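Long-range contact in oxalate--CoA ligase (Arabidopsis thaliana, PDB 5IE2), which belongs to the ANL superfamily of acyl-activating enzymes and binds adenosine-5'-triphosphate in a pocket within its fold: residues Ile453-Ile458 / Lys485-Thr490. Residues are numbered along the deposited sequence; the frame is centred on the assembly and turned at random.
Sequences INCAVI and KRVFIT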
loop_
_atom_site.group_PDB
_atom_site.type_symbol
_atom_site.label_atom_id
_atom_site.label_comp_id
_atom_site.label_asym_id
_atom_site.label_seq_id
_atom_site.Cartn_x
_atom_site.Cartn_y
_atom_site.Cartn_z
ATOM N N ILE A 453 20.477 -17.440 11.061
ATOM C CA ILE A 453 19.686 -17.195 9.874
ATOM C C ILE A 453 19.360 -18.516 9.155
ATOM O O ILE A 453 20.239 -19.370 8.984
ATOM C CB ILE A 453 20.411 -16.240 8.901
ATOM C CG1 ILE A 453 19.629 -16.119 7.597
ATOM C CG2 ILE A 453 21.883 -16.702 8.676
ATOM C CD1 ILE A 453 20.078 -14.935 6.758
ATOM N N ASN A 454 18.088 -18.641 8.767
ATOM C CA ASN A 454 17.584 -19.682 7.880
ATOM C C ASN A 454 16.873 -19.032 6.697
ATOM O O ASN A 454 16.668 -17.824 6.682
ATOM C CB ASN A 454 16.613 -20.602 8.612
ATOM C CG ASN A 454 17.291 -21.596 9.531
ATOM O OD1 ASN A 454 18.486 -21.525 9.820
ATOM N ND2 ASN A 454 16.512 -22.542 9.996
ATOM N N CYS A 455 16.473 -19.818 5.707
ATOM C CA CYS A 455 15.676 -19.267 4.635
ATOM C C CYS A 455 14.748 -20.348 4.037
ATOM O O CYS A 455 14.929 -21.522 4.320
ATOM C CB CYS A 455 16.578 -18.681 3.552
ATOM S SG CYS A 455 17.441 -19.915 2.530
ATOM N N ALA A 456 13.778 -19.927 3.230
ATOM C CA ALA A 456 12.933 -20.832 2.442
ATOM C C ALA A 456 12.902 -20.357 1.006
ATOM O O ALA A 456 12.852 -19.126 0.738
ATOM C CB ALA A 456 11.517 -20.885 3.031
ATOM N N VAL A 457 12.955 -21.295 0.072
ATOM C CA VAL A 457 12.886 -20.931 -1.327
ATOM C C VAL A 457 11.831 -21.774 -2.053
ATOM O O VAL A 457 11.572 -22.934 -1.695
ATOM C CB VAL A 457 14.260 -21.105 -2.066
ATOM C CG1 VAL A 457 15.324 -20.249 -1.449
ATOM C CG2 VAL A 457 14.699 -22.513 -2.010
ATOM N N ILE A 458 11.232 -21.156 -3.059
ATOM C CA ILE A 458 10.433 -21.819 -4.072
ATOM C C ILE A 458 11.228 -21.928 -5.353
ATOM O O ILE A 458 11.630 -20.886 -5.944
ATOM C CB ILE A 458 9.136 -21.033 -4.349
ATOM C CG1 ILE A 458 8.308 -20.919 -3.080
ATOM C CG2 ILE A 458 8.344 -21.683 -5.477
ATOM C CD1 ILE A 458 7.081 -20.044 -3.267
ATOM N N LYS A 485 21.897 -21.166 7.444
ATOM C CA LYS A 485 22.414 -22.452 7.909
ATOM C C LYS A 485 21.478 -23.589 7.462
ATOM O O LYS A 485 21.915 -24.741 7.281
ATOM C CB LYS A 485 22.566 -22.450 9.437
ATOM C CG LYS A 485 23.473 -23.570 9.989
ATOM C CD LYS A 485 24.896 -23.379 9.472
ATOM C CE LYS A 485 25.780 -24.607 9.650
ATOM N NZ LYS A 485 26.903 -24.587 8.656
ATOM N N ARG A 486 20.204 -23.251 7.271
ATOM C CA ARG A 486 19.233 -24.189 6.745
ATOM C C ARG A 486 18.422 -23.538 5.630
ATOM O O ARG A 486 18.094 -22.330 5.709
ATOM C CB ARG A 486 18.323 -24.674 7.874
ATOM C CG ARG A 486 19.031 -25.678 8.803
ATOM C CD ARG A 486 18.123 -26.118 9.937
ATOM N NE ARG A 486 17.425 -27.362 9.598
ATOM C CZ ARG A 486 16.342 -27.813 10.228
ATOM N NH1 ARG A 486 15.801 -27.111 11.228
ATOM N NH2 ARG A 486 15.784 -28.959 9.838
ATOM N N VAL A 487 18.143 -24.332 4.589
ATOM C CA VAL A 487 17.328 -23.925 3.433
ATOM C C VAL A 487 16.110 -24.844 3.319
ATOM O O VAL A 487 16.274 -26.041 3.068
ATOM C CB VAL A 487 18.135 -24.004 2.107
ATOM C CG1 VAL A 487 17.248 -23.683 0.858
ATOM C CG2 VAL A 487 19.402 -23.146 2.174
ATOM N N PHE A 488 14.911 -24.303 3.514
ATOM C CA PHE A 488 13.682 -25.075 3.381
ATOM C C PHE A 488 13.121 -24.932 1.985
ATOM O O PHE A 488 13.004 -23.831 1.445
ATOM C CB PHE A 488 12.671 -24.636 4.424
ATOM C CG PHE A 488 13.141 -24.865 5.826
ATOM C CD1 PHE A 488 12.996 -26.110 6.426
ATOM C CD2 PHE A 488 13.767 -23.846 6.544
ATOM C CE1 PHE A 488 13.451 -26.338 7.724
ATOM C CE2 PHE A 488 14.231 -24.068 7.853
ATOM C CZ PHE A 488 14.069 -25.312 8.437
ATOM N N ILE A 489 12.809 -26.053 1.365
ATOM C CA ILE A 489 12.370 -25.982 -0.008
ATOM C C ILE A 489 10.904 -26.254 -0.048
ATOM O O ILE A 489 10.407 -27.201 0.592
ATOM C CB ILE A 489 13.150 -26.909 -0.865
ATOM C CG1 ILE A 489 14.588 -26.402 -0.831
ATOM C CG2 ILE A 489 12.561 -26.932 -2.267
ATOM C CD1 ILE A 489 15.530 -27.258 -1.448
ATOM N N THR A 490 10.184 -25.365 -0.725
ATOM C CA THR A 490 8.757 -25.443 -0.646
ATOM C C THR A 490 8.071 -24.997 -1.927
ATOM O O THR A 490 8.698 -24.446 -2.828
ATOM C CB THR A 490 8.281 -24.647 0.557
ATOM O OG1 THR A 490 6.856 -24.749 0.645
ATOM C CG2 THR A 490 8.745 -23.149 0.482
#
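Five backbone hydrogen bonds tie Ile453-Ile458 to Lys485-Thr490, and their alternation is that of parallel strands: Cys455 and Val457 each donate through N-H and accept through O, reaching residues on both sides of their cross-strand neighbours Val487 and Ile489. Phe488 N to Cys455 O, at 2.9 Å, is the straightest (174° at the hydrogen). Val457 N returns the link to Phe488 O, 2.9 Å away and nearly along the C=O axis. At the start of the pairing, Lys485 N meets Ile453 O at 2.9 Å. Several of these carbonyls also receive a CA-H, the shortest case being Ala456 CA to Phe488 O at 3.2 Å.

The pairing closes a beta-alpha-beta unit in the C-terminal domain of this ANL-family enzyme: strand 450-459 runs into helix 467-477, and the chain returns parallel as edge strand 487-489. Strand 436-446 flanks 450-459 on its other side, so the latter is central in the small three-stranded sheet.

Apolar contacts occupy the face of Cys455, Val457, Val487 and Ile489. SG of Cys455 lies 3.8 Å from Val487 CG2. A chi1 of -60° puts CG1 of Val457 anti to the carbonyl carbon and leaves CG2 in the crowded position between N and that carbon, from which it reaches Val487 CG1 at 4.0 Å and also touches Ile489 CG1. Ile470 of helix 467-477 packs on Val487 here.

Aromatic and polar groups mark the Ala456 face. The Phe488 ring edge passes Cys455 O, with CD2 3.4 Å from that oxygen; CZ lies over the rim of the Arg486 guanidinium, and the ring also stacks with Phe510.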